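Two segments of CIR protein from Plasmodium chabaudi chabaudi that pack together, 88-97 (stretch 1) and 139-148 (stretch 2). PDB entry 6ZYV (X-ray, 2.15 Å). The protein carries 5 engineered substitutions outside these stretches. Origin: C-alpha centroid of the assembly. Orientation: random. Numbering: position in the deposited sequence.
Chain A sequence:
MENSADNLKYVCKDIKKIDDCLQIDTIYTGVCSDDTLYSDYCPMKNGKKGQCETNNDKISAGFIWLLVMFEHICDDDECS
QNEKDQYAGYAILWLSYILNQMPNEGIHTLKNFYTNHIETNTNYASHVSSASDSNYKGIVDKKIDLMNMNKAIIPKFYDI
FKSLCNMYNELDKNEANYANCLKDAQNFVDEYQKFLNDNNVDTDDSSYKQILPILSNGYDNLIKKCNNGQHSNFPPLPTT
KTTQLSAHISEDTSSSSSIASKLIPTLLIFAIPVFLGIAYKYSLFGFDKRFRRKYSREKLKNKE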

ATOM      1  N   ALA A  88       4.940  -0.660   6.891  1.00 40.50           N
ATOM      2  CA  ALA A  88       5.193  -2.039   6.448  1.00 41.07           C
ATOM      3  C   ALA A  88       3.881  -2.666   5.939  1.00 41.36           C
ATOM      4  O   ALA A  88       3.873  -3.344   4.919  1.00 42.58           O
ATOM      5  CB  ALA A  88       5.757  -2.871   7.586  1.00 41.28           C
ATOM      6  N   GLY A  89       2.781  -2.361   6.609  1.00 40.42           N
ATOM      7  CA  GLY A  89       1.472  -2.840   6.220  1.00 40.19           C
ATOM      8  C   GLY A  89       1.022  -2.337   4.869  1.00 39.73           C
ATOM      9  O   GLY A  89       0.462  -3.124   4.106  1.00 39.54           O
ATOM     10  N   TYR A  90       1.261  -1.036   4.548  1.00 39.86           N
ATOM     11  CA  TYR A  90       0.892  -0.477   3.237  1.00 40.32           C
ATOM     12  C   TYR A  90       1.701  -1.106   2.129  1.00 40.34           C
ATOM     13  O   TYR A  90       1.131  -1.448   1.097  1.00 41.39           O
ATOM     14  CB  TYR A  90       1.109   1.041   3.171  1.00 41.06           C
ATOM     15  CG  TYR A  90       0.187   1.849   4.037  1.00 42.56           C
ATOM     16  CD1 TYR A  90      -1.176   1.614   4.036  1.00 43.46           C
ATOM     17  CD2 TYR A  90       0.665   2.916   4.787  1.00 44.10           C
ATOM     18  CE1 TYR A  90      -2.030   2.373   4.814  1.00 44.47           C
ATOM     19  CE2 TYR A  90      -0.173   3.670   5.576  1.00 45.68           C
ATOM     20  CZ  TYR A  90      -1.520   3.395   5.591  1.00 46.67           C
ATOM     21  OH  TYR A  90      -2.285   4.231   6.351  1.00 49.56           O
ATOM     22  N   ALA A  91       3.016  -1.254   2.329  1.00 39.65           N
ATOM     23  CA  ALA A  91       3.938  -1.806   1.346  1.00 39.50           C
ATOM     24  C   ALA A  91       3.648  -3.279   1.099  1.00 40.01           C
ATOM     25  O   ALA A  91       3.649  -3.718  -0.043  1.00 40.41           O
ATOM     26  CB  ALA A  91       5.381  -1.621   1.820  1.00 39.07           C
ATOM     27  N   ILE A  92       3.360  -4.039   2.165  1.00 39.86           N
ATOM     28  CA  ILE A  92       3.051  -5.465   2.046  1.00 40.22           C
ATOM     29  C   ILE A  92       1.653  -5.699   1.453  1.00 40.00           C
ATOM     30  O   ILE A  92       1.449  -6.686   0.750  1.00 40.70           O
ATOM     31  CB  ILE A  92       3.304  -6.172   3.395  1.00 40.99           C
ATOM     32  CG1 ILE A  92       4.836  -6.193   3.654  1.00 42.16           C
ATOM     33  CG2 ILE A  92       2.712  -7.599   3.447  1.00 41.27           C
ATOM     34  CD1 ILE A  92       5.241  -6.548   5.043  1.00 44.44           C
ATOM     35  N   LEU A  93       0.734  -4.749   1.620  1.00 39.77           N
ATOM     36  CA  LEU A  93      -0.582  -4.795   0.986  1.00 39.56           C
ATOM     37  C   LEU A  93      -0.384  -4.599  -0.520  1.00 39.00           C
ATOM     38  O   LEU A  93      -0.966  -5.336  -1.309  1.00 39.17           O
ATOM     39  CB  LEU A  93      -1.507  -3.690   1.555  1.00 39.43           C
ATOM     40  CG  LEU A  93      -2.886  -3.581   0.904  1.00 41.37           C
ATOM     41  CD1 LEU A  93      -3.682  -4.899   1.097  1.00 42.03           C
ATOM     42  CD2 LEU A  93      -3.664  -2.341   1.449  1.00 41.47           C
ATOM     43  N   TRP A  94       0.478  -3.636  -0.923  1.00 38.76           N
ATOM     44  CA  TRP A  94       0.778  -3.396  -2.331  1.00 39.19           C
ATOM     45  C   TRP A  94       1.457  -4.630  -2.922  1.00 40.81           C
ATOM     46  O   TRP A  94       1.109  -5.055  -4.025  1.00 41.62           O
ATOM     47  CB  TRP A  94       1.680  -2.155  -2.498  1.00 39.02           C
ATOM     48  CG  TRP A  94       2.173  -1.953  -3.906  1.00 40.16           C
ATOM     49  CD1 TRP A  94       1.477  -1.413  -4.955  1.00 41.36           C
ATOM     50  CD2 TRP A  94       3.455  -2.363  -4.438  1.00 40.43           C
ATOM     51  NE1 TRP A  94       2.268  -1.408  -6.081  1.00 42.10           N
ATOM     52  CE2 TRP A  94       3.490  -1.979  -5.787  1.00 41.76           C
ATOM     53  CE3 TRP A  94       4.607  -2.958  -3.884  1.00 40.97           C
ATOM     54  CZ2 TRP A  94       4.628  -2.199  -6.599  1.00 42.84           C
ATOM     55  CZ3 TRP A  94       5.707  -3.202  -4.693  1.00 42.20           C
ATOM     56  CH2 TRP A  94       5.710  -2.829  -6.036  1.00 42.84           C
ATOM     57  N   LEU A  95       2.411  -5.221  -2.182  1.00 41.16           N
ATOM     58  CA  LEU A  95       3.127  -6.401  -2.617  1.00 42.32           C
ATOM     59  C   LEU A  95       2.166  -7.573  -2.848  1.00 43.86           C
ATOM     60  O   LEU A  95       2.302  -8.276  -3.850  1.00 44.84           O
ATOM     61  CB  LEU A  95       4.238  -6.744  -1.615  1.00 42.54           C
ATOM     62  CG  LEU A  95       5.158  -7.904  -2.020  1.00 44.31           C
ATOM     63  CD1 LEU A  95       5.813  -7.656  -3.372  1.00 44.77           C
ATOM     64  CD2 LEU A  95       6.199  -8.179  -0.924  1.00 44.44           C
ATOM     65  N   SER A  96       1.158  -7.742  -1.966  1.00 43.94           N
ATOM     66  CA  SER A  96       0.136  -8.790  -2.102  1.00 44.92           C
ATOM     67  C   SER A  96      -0.670  -8.582  -3.365  1.00 46.71           C
ATOM     68  O   SER A  96      -0.952  -9.538  -4.076  1.00 48.30           O
ATOM     69  CB  SER A  96      -0.801  -8.790  -0.901  1.00 44.50           C
ATOM     70  OG  SER A  96      -0.023  -8.976   0.262  1.00 45.32           O
ATOM     71  N   TYR A  97      -1.033  -7.330  -3.654  1.00 46.93           N
ATOM     72  CA  TYR A  97      -1.756  -6.965  -4.859  1.00 48.27           C
ATOM     73  C   TYR A  97      -0.920  -7.347  -6.104  1.00 49.85           C
ATOM     74  O   TYR A  97      -1.455  -7.959  -7.017  1.00 50.60           O
ATOM     75  CB  TYR A  97      -2.152  -5.466  -4.826  1.00 48.24           C
ATOM     76  CG  TYR A  97      -2.223  -4.818  -6.187  1.00 51.27           C
ATOM     77  CD1 TYR A  97      -3.310  -5.029  -7.021  1.00 53.35           C
ATOM     78  CD2 TYR A  97      -1.174  -4.037  -6.665  1.00 53.67           C
ATOM     79  CE1 TYR A  97      -3.361  -4.472  -8.291  1.00 56.17           C
ATOM     80  CE2 TYR A  97      -1.193  -3.507  -7.947  1.00 56.12           C
ATOM     81  CZ  TYR A  97      -2.296  -3.711  -8.757  1.00 58.54           C
ATOM     82  OH  TYR A  97      -2.336  -3.168 -10.029  1.00 62.13           O
TER
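Stretch 2 139-148: IVDKKIDLMN

Ile92 forms the apolar centre of the contact, its side chain set as a knob into a hole lined by Val140, Lys143, Ile144 and Met147. Ile92 CD1 lies 3.9 Å from Val140 CG1 and 3.7 Å from Lys143 CB, while Ile92 CG2 lies 3.8 Å from Met147 CG and 4.3 Å from Ile144 CG1. The four lining residues fall at the spacing of successive helical turns, as stretch 2 is helical throughout, with backbone hydrogen bonds such as Ile144 N to Val140 O (2.9 Å) and Met147 N to Lys143 O (3.0 Å). Stretch 1 is likewise helical, and both helices extend beyond the segments at each end. They run in the same general direction, with a signed crossing angle of -43° and a closest axial approach of 9.5 Å.

Toward the N-terminal end of stretch 1 the backbones come close. CA of Gly89 is 5.8 Å from CA of Lys143, and the aliphatic part of the lysine lies over the glycine, with Lys143 CD 3.8 Å from Gly89 CA; a CB on Gly89 would fall 3.4 Å from Lys143 NZ. This lysine thus contributes methylene packing here, whereas its ammonium group is hydrogen-bonded elsewhere in the structure. Beside it, Ala88 CB meets Ile139 CG2 at 3.7 Å.

In the other direction, Met147 reaches across to stretch 1 with chi1 and chi2 both in m, placing its SD atom 3.9 Å from CA of Leu93 and 4.0 Å from CD1 of the same leucine. The polar edge is reached at Ser96, whose OG lies 3.2 Å from CG of Met147. That hydroxyl donates instead to its own helix, from Ser96 OG to Ile92 O at 2.8 Å, and no hydrogen bond joins the two stretches.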

ATOM      1  N   ILE A 139       7.287  -7.477  12.634  1.00 49.23           N
ATOM      2  CA  ILE A 139       6.266  -6.639  12.008  1.00 48.58           C
ATOM      3  C   ILE A 139       5.983  -7.172  10.596  1.00 47.66           C
ATOM      4  O   ILE A 139       4.829  -7.379  10.249  1.00 47.25           O
ATOM      5  CB  ILE A 139       6.723  -5.150  11.982  1.00 49.19           C
ATOM      6  CG1 ILE A 139       6.698  -4.546  13.399  1.00 51.11           C
ATOM      7  CG2 ILE A 139       5.871  -4.316  11.020  1.00 48.54           C
ATOM      8  CD1 ILE A 139       7.255  -3.085  13.488  1.00 52.49           C
ATOM      9  N   VAL A 140       7.038  -7.388   9.789  1.00 47.15           N
ATOM     10  CA  VAL A 140       6.906  -7.899   8.430  1.00 46.60           C
ATOM     11  C   VAL A 140       6.208  -9.261   8.414  1.00 46.99           C
ATOM     12  O   VAL A 140       5.276  -9.466   7.617  1.00 47.22           O
ATOM     13  CB  VAL A 140       8.279  -7.969   7.729  1.00 46.31           C
ATOM     14  CG1 VAL A 140       8.191  -8.753   6.425  1.00 46.03           C
ATOM     15  CG2 VAL A 140       8.823  -6.585   7.492  1.00 46.44           C
ATOM     16  N   ASP A 141       6.641 -10.171   9.299  1.00 46.95           N
ATOM     17  CA  ASP A 141       6.041 -11.496   9.400  1.00 48.46           C
ATOM     18  C   ASP A 141       4.555 -11.439   9.760  1.00 46.81           C
ATOM     19  O   ASP A 141       3.780 -12.230   9.225  1.00 46.95           O
ATOM     20  CB  ASP A 141       6.784 -12.359  10.425  1.00 53.92           C
ATOM     21  CG  ASP A 141       8.042 -12.989   9.894  1.00 66.24           C
ATOM     22  OD1 ASP A 141       8.144 -13.160   8.640  1.00 67.93           O
ATOM     23  OD2 ASP A 141       8.939 -13.318  10.724  1.00 72.04           O
ATOM     24  N   LYS A 142       4.170 -10.519  10.675  1.00 44.93           N
ATOM     25  CA  LYS A 142       2.789 -10.370  11.080  1.00 43.87           C
ATOM     26  C   LYS A 142       1.974  -9.863   9.911  1.00 42.58           C
ATOM     27  O   LYS A 142       0.891 -10.367   9.693  1.00 42.33           O
ATOM     28  CB  LYS A 142       2.652  -9.388  12.255  1.00 45.72           C
ATOM     29  CG  LYS A 142       1.745  -9.891  13.387  1.00 51.21           C
ATOM     30  CD  LYS A 142       0.329 -10.380  13.025  1.00 53.25           C
ATOM     31  CE  LYS A 142      -0.079 -11.427  14.043  1.00 55.98           C
ATOM     32  NZ  LYS A 142      -1.435 -12.038  13.852  1.00 56.23           N
ATOM     33  N   LYS A 143       2.497  -8.889   9.144  1.00 42.10           N
ATOM     34  CA  LYS A 143       1.796  -8.342   7.991  1.00 42.21           C
ATOM     35  C   LYS A 143       1.617  -9.402   6.913  1.00 42.68           C
ATOM     36  O   LYS A 143       0.533  -9.494   6.349  1.00 42.29           O
ATOM     37  CB  LYS A 143       2.469  -7.057   7.459  1.00 42.90           C
ATOM     38  CG  LYS A 143       2.562  -5.923   8.476  1.00 46.67           C
ATOM     39  CD  LYS A 143       1.189  -5.446   8.986  1.00 50.62           C
ATOM     40  CE  LYS A 143       1.266  -4.319  10.016  1.00 53.33           C
ATOM     41  NZ  LYS A 143      -0.088  -3.719  10.332  1.00 54.52           N
ATOM     42  N   ILE A 144       2.643 -10.253   6.680  1.00 43.38           N
ATOM     43  CA  ILE A 144       2.550 -11.349   5.701  1.00 44.05           C
ATOM     44  C   ILE A 144       1.487 -12.370   6.148  1.00 44.92           C
ATOM     45  O   ILE A 144       0.653 -12.798   5.345  1.00 45.51           O
ATOM     46  CB  ILE A 144       3.945 -12.001   5.459  1.00 44.47           C
ATOM     47  CG1 ILE A 144       4.828 -11.087   4.640  1.00 45.66           C
ATOM     48  CG2 ILE A 144       3.844 -13.399   4.822  1.00 44.62           C
ATOM     49  CD1 ILE A 144       6.299 -11.511   4.645  1.00 47.85           C
ATOM     50  N   ASP A 145       1.476 -12.692   7.433  1.00 45.25           N
ATOM     51  CA  ASP A 145       0.507 -13.623   7.995  1.00 46.39           C
ATOM     52  C   ASP A 145      -0.915 -13.059   7.904  1.00 44.97           C
ATOM     53  O   ASP A 145      -1.847 -13.795   7.594  1.00 45.38           O
ATOM     54  CB  ASP A 145       0.876 -13.978   9.433  1.00 52.28           C
ATOM     55  CG  ASP A 145       0.141 -15.191   9.957  1.00 65.28           C
ATOM     56  OD1 ASP A 145       0.021 -16.188   9.200  1.00 70.10           O
ATOM     57  OD2 ASP A 145      -0.326 -15.151  11.125  1.00 69.35           O
ATOM     58  N   LEU A 146      -1.069 -11.742   8.103  1.00 43.04           N
ATOM     59  CA  LEU A 146      -2.337 -11.064   7.966  1.00 41.91           C
ATOM     60  C   LEU A 146      -2.826 -11.124   6.524  1.00 40.62           C
ATOM     61  O   LEU A 146      -4.013 -11.320   6.325  1.00 40.32           O
ATOM     62  CB  LEU A 146      -2.233  -9.613   8.413  1.00 41.41           C
ATOM     63  CG  LEU A 146      -2.344  -9.399   9.903  1.00 43.36           C
ATOM     64  CD1 LEU A 146      -1.985  -7.969  10.255  1.00 43.95           C
ATOM     65  CD2 LEU A 146      -3.745  -9.841  10.440  1.00 42.26           C
ATOM     66  N   MET A 147      -1.939 -10.982   5.536  1.00 39.93           N
ATOM     67  CA  MET A 147      -2.344 -11.083   4.130  1.00 40.45           C
ATOM     68  C   MET A 147      -2.848 -12.473   3.806  1.00 43.15           C
ATOM     69  O   MET A 147      -3.832 -12.601   3.082  1.00 43.12           O
ATOM     70  CB  MET A 147      -1.225 -10.640   3.162  1.00 40.14           C
ATOM     71  CG  MET A 147      -0.734  -9.210   3.407  1.00 40.34           C
ATOM     72  SD  MET A 147      -1.905  -7.899   3.014  1.00 43.57           S
ATOM     73  CE  MET A 147      -2.600  -7.542   4.616  1.00 40.52           C
ATOM     74  N   ASN A 148      -2.210 -13.516   4.384  1.00 45.56           N
ATOM     75  CA  ASN A 148      -2.608 -14.904   4.210  1.00 49.25           C
ATOM     76  C   ASN A 148      -3.901 -15.221   4.926  1.00 50.26           C
ATOM     77  O   ASN A 148      -4.716 -15.948   4.387  1.00 50.92           O
ATOM     78  CB  ASN A 148      -1.494 -15.855   4.661  1.00 53.03           C
ATOM     79  CG  ASN A 148      -0.487 -16.084   3.572  1.00 59.06           C
ATOM     80  OD1 ASN A 148      -0.648 -17.007   2.758  1.00 61.88           O
ATOM     81  ND2 ASN A 148       0.534 -15.229   3.504  1.00 59.72           N
TER